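Local coordinates for NolR (Sinorhizobium fredii, PDB 4OMZ), which binds DNA as a helix-turn-helix transcription regulator of the ArsR family and regulates rhizobial nodulation and symbiosis genes, at the interface of chains A and B. Numbering follows the deposited sequence. Chains: chain A/B, NolR.

The interface of chains A and B. Residues chain A 22, 89, 92-93; chain B 97, 100-101.
A:Phe22 and B:Ile100 meet tip to tip, the ring atom CE2 lying 3.9 Å from the methyl CD1 of B:Ile100. NolR is an ArsR-family winged helix-turn-helix protein; the whole interface between its two copies is two-fold symmetric, and this patch recurs with the chains exchanged. Helix 10-26 of chain A supplies A:Phe22, helix 88-101 of the same chain supplies A:Ser89, A:Lys92 and A:Ile93, and helix 88-101 of chain B brings the rest. The packed part gathers round the phenyl ring. With CG anti to the backbone N (chi1 161°), A:Phe22 points its ring toward B:Ile100, and B:Leu97 comes in beside it, its CD2 methyl 4.1 Å from ring atom CD2. A:Ile93 backs the ring from within chain A and approaches B:Ile100 marginally, CD1 to CD1 4.2 Å. B:Tyr101 crosses the phenylalanine aslant, bringing its phenol OH over to CB and CG, 3.6 Å from CG. Within chain B, CG2 of B:Ile100 lies against one face of that tyrosine near its border and CD2 of B:Leu97 meets the rim in plane, which probably limits its turning. An alanine in place of A:Phe22 would probably leave the B:Ile100 and B:Leu97 methyls without their aromatic partner and open a gap between the helices. B:Ile100 also turns its other branch to A:Ser89, where CG2 lies 3.4 Å from the hydroxyl OG, a van der Waals touch. The looser side is at A:Lys92, which runs antiparallel alongside B:Ile100. CD of A:Lys92 lies 3.9 Å from CG1 of B:Ile100, then the chain bends at chi4 (-98°) and the amine NZ continues past the isoleucine.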
# COMPACT_ATOMS: atom_id res chain seq x y z
N PHE A 22 7.81 0.85 -0.48
CA PHE A 22 7.31 -0.52 -0.63
C PHE A 22 5.81 -0.57 -0.96
O PHE A 22 5.37 -1.20 -1.95
CB PHE A 22 7.61 -1.29 0.66
CG PHE A 22 6.80 -2.52 0.85
CD1 PHE A 22 6.91 -3.60 -0.02
CD2 PHE A 22 5.91 -2.61 1.91
CE1 PHE A 22 6.16 -4.74 0.18
CE2 PHE A 22 5.15 -3.75 2.11
CZ PHE A 22 5.27 -4.82 1.24
N SER A 89 7.50 -9.74 2.66
CA SER A 89 6.75 -8.49 2.73
C SER A 89 5.45 -8.54 1.94
O SER A 89 4.36 -8.25 2.47
CB SER A 89 7.61 -7.33 2.22
OG SER A 89 8.75 -7.14 3.03
N LYS A 92 2.97 -10.80 3.50
CA LYS A 92 2.32 -10.24 4.69
C LYS A 92 1.24 -9.24 4.30
O LYS A 92 0.15 -9.23 4.89
CB LYS A 92 3.34 -9.60 5.62
CG LYS A 92 4.07 -10.61 6.49
CD LYS A 92 5.33 -10.04 7.11
CE LYS A 92 5.92 -11.02 8.10
NZ LYS A 92 5.52 -10.68 9.49
N ILE A 93 1.52 -8.40 3.31
CA ILE A 93 0.52 -7.42 2.88
C ILE A 93 -0.67 -8.13 2.24
O ILE A 93 -1.82 -7.78 2.52
CB ILE A 93 1.10 -6.38 1.92
CG1 ILE A 93 2.16 -5.54 2.64
CG2 ILE A 93 0.00 -5.47 1.39
CD1 ILE A 93 1.65 -4.86 3.88
N LEU B 97 3.37 -3.86 8.52
CA LEU B 97 4.55 -3.01 8.35
C LEU B 97 5.47 -3.08 9.57
O LEU B 97 6.70 -3.10 9.45
CB LEU B 97 4.14 -1.56 8.10
CG LEU B 97 3.43 -1.22 6.79
CD1 LEU B 97 3.09 0.26 6.75
CD2 LEU B 97 4.29 -1.61 5.59
N ILE B 100 7.27 -6.35 9.26
CA ILE B 100 8.22 -6.27 8.15
C ILE B 100 9.48 -5.50 8.51
O ILE B 100 10.59 -5.92 8.19
CB ILE B 100 7.59 -5.59 6.92
CG1 ILE B 100 6.46 -6.44 6.33
CG2 ILE B 100 8.65 -5.29 5.86
CD1 ILE B 100 5.48 -5.65 5.50
N TYR B 101 9.30 -4.37 9.20
CA TYR B 101 10.38 -3.41 9.40
C TYR B 101 10.86 -3.31 10.85
O TYR B 101 11.82 -2.61 11.14
CB TYR B 101 9.94 -2.02 8.93
CG TYR B 101 9.74 -1.89 7.45
CD1 TYR B 101 10.83 -1.81 6.59
CD2 TYR B 101 8.47 -1.84 6.90
CE1 TYR B 101 10.66 -1.70 5.22
CE2 TYR B 101 8.29 -1.72 5.53
CZ TYR B 101 9.38 -1.64 4.70
OH TYR B 101 9.21 -1.52 3.34